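Local coordinates for protein CT_858 (PDB 3DOR), which is a secreted chlamydial protease, CPAF, that forms a dimer and probably cleaves proteins as a serine-type endopeptidase of the S41 family, at residues 16-19 / 20-24; 26-29 / 30-34; 127-130 / 131-134. All coordinates share one frame; numbering follows the deposited sequence.

Interaction 1. Residues 16-19 / 20-24; sequences HLLQ and VKYAP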
loop_
_atom_site.group_PDB
_atom_site.type_symbol
_atom_site.label_atom_id
_atom_site.label_comp_id
_atom_site.label_asym_id
_atom_site.label_seq_id
_atom_site.Cartn_x
_atom_site.Cartn_y
_atom_site.Cartn_z
ATOM N N HIS B 16 -19.956 6.439 -0.348
ATOM C CA HIS B 16 -19.738 6.288 -1.779
ATOM C C HIS B 16 -18.976 4.999 -2.080
ATOM O O HIS B 16 -19.210 4.361 -3.102
ATOM C CB HIS B 16 -18.992 7.502 -2.348
ATOM C CG HIS B 16 -18.699 7.385 -3.808
ATOM N ND1 HIS B 16 -17.431 7.135 -4.292
ATOM C CD2 HIS B 16 -19.521 7.390 -4.885
ATOM C CE1 HIS B 16 -17.487 6.987 -5.604
ATOM N NE2 HIS B 16 -18.743 7.137 -5.989
ATOM N N LEU B 17 -18.071 4.608 -1.193
ATOM C CA LEU B 17 -17.321 3.369 -1.401
ATOM C C LEU B 17 -18.299 2.188 -1.362
ATOM O O LEU B 17 -18.148 1.212 -2.097
ATOM C CB LEU B 17 -16.252 3.189 -0.313
ATOM C CG LEU B 17 -15.139 4.240 -0.225
ATOM C CD1 LEU B 17 -14.128 3.839 0.844
ATOM C CD2 LEU B 17 -14.457 4.379 -1.571
ATOM N N LEU B 18 -19.316 2.300 -0.511
ATOM C CA LEU B 18 -20.319 1.248 -0.374
ATOM C C LEU B 18 -21.172 1.024 -1.619
ATOM O O LEU B 18 -21.814 -0.020 -1.752
ATOM C CB LEU B 18 -21.220 1.541 0.825
ATOM C CG LEU B 18 -20.466 1.576 2.155
ATOM C CD1 LEU B 18 -21.447 1.776 3.292
ATOM C CD2 LEU B 18 -19.690 0.279 2.339
ATOM N N GLN B 19 -21.194 1.994 -2.529
ATOM C CA GLN B 19 -21.967 1.836 -3.755
ATOM C C GLN B 19 -21.091 1.474 -4.942
ATOM O O GLN B 19 -21.570 0.957 -5.947
ATOM C CB GLN B 19 -22.742 3.117 -4.068
ATOM C CG GLN B 19 -23.813 3.400 -3.046
ATOM C CD GLN B 19 -24.856 4.362 -3.536
ATOM O OE1 GLN B 19 -24.575 5.539 -3.758
ATOM N NE2 GLN B 19 -26.078 3.870 -3.709
ATOM N N VAL B 20 -19.796 1.724 -4.813
ATOM C CA VAL B 20 -18.874 1.449 -5.898
ATOM C C VAL B 20 -18.031 0.187 -5.738
ATOM O O VAL B 20 -17.667 -0.444 -6.731
ATOM C CB VAL B 20 -17.948 2.672 -6.113
ATOM C CG1 VAL B 20 -16.822 2.329 -7.059
ATOM C CG2 VAL B 20 -18.764 3.827 -6.671
ATOM N N LYS B 21 -17.727 -0.187 -4.501
ATOM C CA LYS B 21 -16.903 -1.366 -4.267
ATOM C C LYS B 21 -17.303 -2.267 -3.095
ATOM O O LYS B 21 -16.437 -2.831 -2.431
ATOM C CB LYS B 21 -15.445 -0.942 -4.074
ATOM C CG LYS B 21 -14.595 -1.026 -5.313
ATOM C CD LYS B 21 -14.483 -2.453 -5.810
ATOM C CE LYS B 21 -13.101 -2.720 -6.388
ATOM N NZ LYS B 21 -12.048 -2.782 -5.311
ATOM N N TYR B 22 -18.595 -2.396 -2.818
ATOM C CA TYR B 22 -19.011 -3.271 -1.727
ATOM C C TYR B 22 -19.972 -4.297 -2.299
ATOM O O TYR B 22 -21.181 -4.064 -2.389
ATOM C CB TYR B 22 -19.675 -2.477 -0.613
ATOM C CG TYR B 22 -19.964 -3.323 0.601
ATOM C CD1 TYR B 22 -18.928 -3.819 1.396
ATOM C CD2 TYR B 22 -21.271 -3.672 0.929
ATOM C CE1 TYR B 22 -19.191 -4.644 2.485
ATOM C CE2 TYR B 22 -21.546 -4.491 2.007
ATOM C CZ TYR B 22 -20.507 -4.979 2.781
ATOM O OH TYR B 22 -20.790 -5.840 3.814
ATOM N N ALA B 23 -19.412 -5.436 -2.694
ATOM C CA ALA B 23 -20.177 -6.511 -3.315
ATOM C C ALA B 23 -21.364 -7.061 -2.543
ATOM O O ALA B 23 -22.388 -7.371 -3.135
ATOM C CB ALA B 23 -19.241 -7.656 -3.701
ATOM N N PRO B 24 -21.246 -7.204 -1.217
ATOM C CA PRO B 24 -22.387 -7.745 -0.462
ATOM C C PRO B 24 -23.569 -6.816 -0.202
ATOM O O PRO B 24 -24.488 -7.170 0.538
ATOM C CB PRO B 24 -21.746 -8.254 0.833
ATOM C CG PRO B 24 -20.525 -7.445 0.968
ATOM C CD PRO B 24 -20.009 -7.222 -0.420
HETATM O O HOH W 1 -21.668 -1.613 -3.844
#
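A straight helical bond closes the turn from Lys21 N to Leu17 O, at 2.8 Å with an N-H...O angle of 162°. Val20 N lies 3.2 Å from His16 O and equally far from Leu17 O, and both bonds are weak, as befits an NH shared by two carbonyls.

Where the turn runs out, a water bridges Leu18 O (2.6 Å) and Tyr22 O (2.9 Å); with more acceptors in reach than protons, the two bonds may not coexist. The arrangement is a helix C-terminus: Lys21 is the first residue to leave helical angles, and the chain crosses a short loop to Pro24, the N-cap position of helix 25-32.

Side-chain packing flanks the backbone. With His16 CG anti to the backbone N (chi1 178°), the imidazole runs across the Val20 side chain at a slant, in van der Waals contact, NE2 3.4 Å from Val20 CG2. Leu18 and Tyr22 lie alongside, pointing the same way, with Leu18 CD2 4.0 Å from Tyr22 CG. Pro24 CG packs over one face of that ring, displaced toward the rim, and the hydroxyl hydrogen-bonds Asp71. Val20 also packs on Arg504 and His16 on Gln9, both of the second subunit.

Interaction 2. Residues 26-29 / 30-34; sequences TWKE and QYLGW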
loop_
_atom_site.group_PDB
_atom_site.type_symbol
_atom_site.label_atom_id
_atom_site.label_comp_id
_atom_site.label_asym_id
_atom_site.label_seq_id
_atom_site.Cartn_x
_atom_site.Cartn_y
_atom_site.Cartn_z
ATOM N N THR B 26 -26.248 -5.892 -2.005
ATOM C CA THR B 26 -27.543 -6.490 -2.297
ATOM C C THR B 26 -27.921 -7.558 -1.268
ATOM O O THR B 26 -29.092 -7.748 -0.951
ATOM C CB THR B 26 -27.537 -7.121 -3.694
ATOM O OG1 THR B 26 -26.976 -6.190 -4.628
ATOM C CG2 THR B 26 -28.956 -7.460 -4.134
ATOM N N TRP B 27 -26.920 -8.257 -0.752
ATOM C CA TRP B 27 -27.155 -9.300 0.235
ATOM C C TRP B 27 -27.580 -8.722 1.584
ATOM O O TRP B 27 -28.472 -9.257 2.241
ATOM C CB TRP B 27 -25.890 -10.150 0.401
ATOM C CG TRP B 27 -25.901 -11.000 1.617
ATOM C CD1 TRP B 27 -25.340 -10.709 2.825
ATOM C CD2 TRP B 27 -26.534 -12.273 1.762
ATOM N NE1 TRP B 27 -25.581 -11.727 3.716
ATOM C CE2 TRP B 27 -26.313 -12.701 3.089
ATOM C CE3 TRP B 27 -27.266 -13.100 0.897
ATOM C CZ2 TRP B 27 -26.801 -13.917 3.578
ATOM C CZ3 TRP B 27 -27.752 -14.312 1.385
ATOM C CH2 TRP B 27 -27.514 -14.707 2.715
ATOM N N LYS B 28 -26.942 -7.632 1.997
ATOM C CA LYS B 28 -27.266 -6.994 3.268
ATOM C C LYS B 28 -28.684 -6.412 3.273
ATOM O O LYS B 28 -29.385 -6.447 4.290
ATOM C CB LYS B 28 -26.245 -5.894 3.560
ATOM C CG LYS B 28 -24.793 -6.393 3.559
ATOM C CD LYS B 28 -24.558 -7.458 4.638
ATOM C CE LYS B 28 -23.113 -7.944 4.640
ATOM N NZ LYS B 28 -22.848 -8.889 5.763
ATOM N N GLU B 29 -29.104 -5.870 2.137
ATOM C CA GLU B 29 -30.438 -5.295 2.040
ATOM C C GLU B 29 -31.459 -6.399 2.271
ATOM O O GLU B 29 -32.455 -6.198 2.957
ATOM C CB GLU B 29 -30.641 -4.652 0.660
ATOM C CG GLU B 29 -29.558 -3.635 0.344
ATOM C CD GLU B 29 -29.591 -3.112 -1.080
ATOM O OE1 GLU B 29 -29.729 -3.917 -2.024
ATOM O OE2 GLU B 29 -29.455 -1.883 -1.253
ATOM N N GLN B 30 -31.193 -7.582 1.729
ATOM C CA GLN B 30 -32.130 -8.676 1.894
ATOM C C GLN B 30 -31.963 -9.461 3.188
ATOM O O GLN B 30 -32.951 -9.856 3.801
ATOM C CB GLN B 30 -32.039 -9.635 0.713
ATOM C CG GLN B 30 -33.112 -10.700 0.748
ATOM C CD GLN B 30 -33.076 -11.613 -0.459
ATOM O OE1 GLN B 30 -32.394 -12.640 -0.458
ATOM N NE2 GLN B 30 -33.810 -11.237 -1.507
ATOM N N TYR B 31 -30.721 -9.695 3.602
ATOM C CA TYR B 31 -30.459 -10.460 4.814
ATOM C C TYR B 31 -30.720 -9.659 6.084
ATOM O O TYR B 31 -31.180 -10.205 7.087
ATOM C CB TYR B 31 -29.012 -10.969 4.807
ATOM C CG TYR B 31 -28.601 -11.696 6.069
ATOM C CD1 TYR B 31 -29.126 -12.953 6.391
ATOM C CD2 TYR B 31 -27.692 -11.120 6.946
ATOM C CE1 TYR B 31 -28.741 -13.614 7.569
ATOM C CE2 TYR B 31 -27.308 -11.761 8.105
ATOM C CZ TYR B 31 -27.834 -13.005 8.414
ATOM O OH TYR B 31 -27.440 -13.601 9.587
ATOM N N LEU B 32 -30.433 -8.363 6.032
ATOM C CA LEU B 32 -30.624 -7.477 7.177
ATOM C C LEU B 32 -31.769 -6.468 7.015
ATOM O O LEU B 32 -32.206 -5.874 7.997
ATOM C CB LEU B 32 -29.348 -6.680 7.444
ATOM C CG LEU B 32 -28.021 -7.413 7.639
ATOM C CD1 LEU B 32 -26.919 -6.383 7.800
ATOM C CD2 LEU B 32 -28.090 -8.313 8.867
ATOM N N GLY B 33 -32.249 -6.269 5.790
ATOM C CA GLY B 33 -33.295 -5.281 5.580
ATOM C C GLY B 33 -32.602 -3.933 5.689
ATOM O O GLY B 33 -33.211 -2.889 5.948
ATOM N N TRP B 34 -31.289 -3.980 5.489
ATOM C CA TRP B 34 -30.429 -2.815 5.555
ATOM C C TRP B 34 -30.598 -1.918 4.329
ATOM O O TRP B 34 -30.884 -2.401 3.232
ATOM C CB TRP B 34 -28.981 -3.296 5.661
ATOM C CG TRP B 34 -27.942 -2.254 5.437
ATOM C CD1 TRP B 34 -27.397 -1.421 6.367
ATOM C CD2 TRP B 34 -27.291 -1.959 4.196
ATOM N NE1 TRP B 34 -26.437 -0.623 5.781
ATOM C CE2 TRP B 34 -26.357 -0.931 4.450
ATOM C CE3 TRP B 34 -27.410 -2.461 2.894
ATOM C CZ2 TRP B 34 -25.536 -0.400 3.445
ATOM C CZ3 TRP B 34 -26.592 -1.930 1.891
ATOM C CH2 TRP B 34 -25.670 -0.909 2.178
#
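Trp27 and Tyr31, one helical turn apart, set their rings nearly parallel, with planes at 13°, but slid so far that they barely overlap: the centroid of the Trp27 five-membered ring is 5.2 Å from that of the Tyr31 ring. What lies over the indole is the Tyr31 methylene. Tyr31 CB sits 3.9 Å from the same five-membered centroid and 23° off its normal, a CH-pi contact rather than a full stack. Both residues hold CG anti to the backbone N, which sends the two rings off the helix on the same flank. Beyond this pair, Phe524 meets the Trp27 ring and Lys137 makes a cation-pi contact with Tyr31.

Trp34 folds back from the other end. Its six-membered ring receives Glu29 CG at the edge, near the ring plane, 3.5 Å from Trp34 CE3, while Lys28 CB approaches obliquely. Lys28 also runs beside Leu32, the two pointing the same way.

The backbone explains the return. Tyr31 N to Trp27 O (2.7 Å) and Leu32 N to Lys28 O (2.8 Å) are regular helical bonds; Gly33 N bonds weakly to Glu29 O, and Trp34 N reaches back to Lys28 O in a weak 3.3 Å bond. This is a helix C-terminus closed by a glycine of positive phi. Glu29 CA adds a CA-H...O contact to Trp34 O, at 3.2 Å.

Lys28 O thus serves two backbone donors, while the charged ends look outward: Lys28 NZ forms a salt bridge with Glu526 and a hydrogen bond to Asn70 O, and Glu29 OE2 forms a salt bridge with Lys25. Hydrocarbon portions therefore do the local packing, and the charges are probably balanced by these outer partners.

Interaction 3. Residues 127-130 / 131-134; sequences VLAT and LYGS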
loop_
_atom_site.group_PDB
_atom_site.type_symbol
_atom_site.label_atom_id
_atom_site.label_comp_id
_atom_site.label_asym_id
_atom_site.label_seq_id
_atom_site.Cartn_x
_atom_site.Cartn_y
_atom_site.Cartn_z
ATOM N N VAL B 127 -24.548 -6.722 29.187
ATOM C CA VAL B 127 -23.300 -6.036 28.900
ATOM C C VAL B 127 -22.877 -6.359 27.470
ATOM O O VAL B 127 -22.481 -5.472 26.718
ATOM C CB VAL B 127 -22.191 -6.475 29.880
ATOM C CG1 VAL B 127 -20.881 -5.779 29.544
ATOM C CG2 VAL B 127 -22.614 -6.146 31.303
ATOM N N LEU B 128 -22.975 -7.631 27.099
ATOM C CA LEU B 128 -22.609 -8.056 25.757
ATOM C C LEU B 128 -23.453 -7.371 24.693
ATOM O O LEU B 128 -22.926 -6.941 23.671
ATOM C CB LEU B 128 -22.737 -9.577 25.622
ATOM C CG LEU B 128 -21.541 -10.365 26.162
ATOM C CD1 LEU B 128 -21.821 -11.858 26.117
ATOM C CD2 LEU B 128 -20.307 -10.028 25.331
ATOM N N ALA B 129 -24.757 -7.270 24.936
ATOM C CA ALA B 129 -25.662 -6.633 23.988
ATOM C C ALA B 129 -25.238 -5.199 23.693
ATOM O O ALA B 129 -25.431 -4.705 22.584
ATOM C CB ALA B 129 -27.090 -6.655 24.525
ATOM N N THR B 130 -24.673 -4.519 24.685
ATOM C CA THR B 130 -24.232 -3.154 24.456
ATOM C C THR B 130 -23.083 -3.184 23.449
ATOM O O THR B 130 -22.771 -2.175 22.819
ATOM C CB THR B 130 -23.719 -2.479 25.751
ATOM O OG1 THR B 130 -22.483 -3.081 26.153
ATOM C CG2 THR B 130 -24.731 -2.618 26.872
ATOM N N LEU B 131 -22.466 -4.351 23.287
ATOM C CA LEU B 131 -21.339 -4.489 22.372
ATOM C C LEU B 131 -21.708 -4.991 20.979
ATOM O O LEU B 131 -20.852 -5.074 20.101
ATOM C CB LEU B 131 -20.283 -5.411 22.992
ATOM C CG LEU B 131 -19.753 -4.911 24.339
ATOM C CD1 LEU B 131 -18.837 -5.964 24.964
ATOM C CD2 LEU B 131 -19.007 -3.604 24.136
ATOM N N TYR B 132 -22.972 -5.326 20.774
ATOM C CA TYR B 132 -23.418 -5.816 19.473
ATOM C C TYR B 132 -23.427 -4.709 18.421
ATOM O O TYR B 132 -23.353 -3.527 18.749
ATOM C CB TYR B 132 -24.835 -6.385 19.571
ATOM C CG TYR B 132 -25.000 -7.602 20.456
ATOM C CD1 TYR B 132 -23.906 -8.389 20.825
ATOM C CD2 TYR B 132 -26.271 -8.004 20.872
ATOM C CE1 TYR B 132 -24.076 -9.552 21.584
ATOM C CE2 TYR B 132 -26.452 -9.161 21.627
ATOM C CZ TYR B 132 -25.352 -9.931 21.978
ATOM O OH TYR B 132 -25.540 -11.083 22.702
ATOM N N GLY B 133 -23.536 -5.105 17.158
ATOM C CA GLY B 133 -23.591 -4.141 16.072
ATOM C C GLY B 133 -25.026 -3.674 15.882
ATOM O O GLY B 133 -25.921 -4.142 16.579
ATOM N N SER B 134 -25.249 -2.773 14.931
ATOM C CA SER B 134 -26.577 -2.221 14.660
ATOM C C SER B 134 -27.594 -3.228 14.148
ATOM O O SER B 134 -28.765 -3.168 14.509
ATOM C CB SER B 134 -26.475 -1.085 13.640
ATOM O OG SER B 134 -25.570 -0.094 14.080
#
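Leu131 N donates to Leu128 O at 2.7 Å, and Tyr132 N donates to Ala129 O at 3.1 Å. Both bonds join residues three apart, so the chain tightens into a 3-10-like turn where helix 124-130 runs out. In each, the donor stands above the carbonyl plane, by 55° for Leu131 N and 71° for Tyr132 N, so neither donor lies on a carbonyl lone pair. Thr130 OG1, set between the backbone N and the carbonyl carbon, also donates to Val127 O, though the modelled distance is very short and its exact value is doubtful.

Outside this polar core, the Tyr132 ring turns one face to the last helical residues. Ala129 CA is 3.5 Å from the ring centroid and 15° off the normal, a CH-pi contact over the face, and Leu128 O lies over that same face, 3.3 Å from Tyr132 CD1. Ala129 CB adds a contact at 3.9 Å to Tyr132 CE2. The phenol ring thus covers peptide backbone more than side chain. Leu131 extends the apolar part by bringing its CD1 to 4.3 Å from Leu128 CD2.

The turn belongs to the PDZ domain and leads from helix 124-130, which directly follows strand 122-123, into the loop before helix 140-150. That second helix receives the side chains of the turn: Leu128 packs on Glu143, Leu131 on Thr149 and Tyr132 on Ala146, while the Tyr132 hydroxyl hydrogen-bonds Glu143 and its ring stacks with His136.

How the interactions relate
Along the chain the three contacts come in series, each at or near the C-terminal end of a helix: 2-20, 25-32 and 124-130. Interactions 1 and 2 are neighbours, their centres 13 Å apart; the loop ending interaction 1 leads into the helix of interaction 2, and they meet where Tyr22 OH lies 3.2 Å from Lys28 CE. Both also touch the second subunit, so this N-terminal helical pair contributes to the dimer. Interaction 3, in the PDZ domain, is separate: its centre is 20 Å from that of interaction 2 and 25 Å from that of interaction 1. Lys137, further along the loop that holds residues 131-134, nevertheless reaches Tyr31, linking the PDZ domain to helix 25-32.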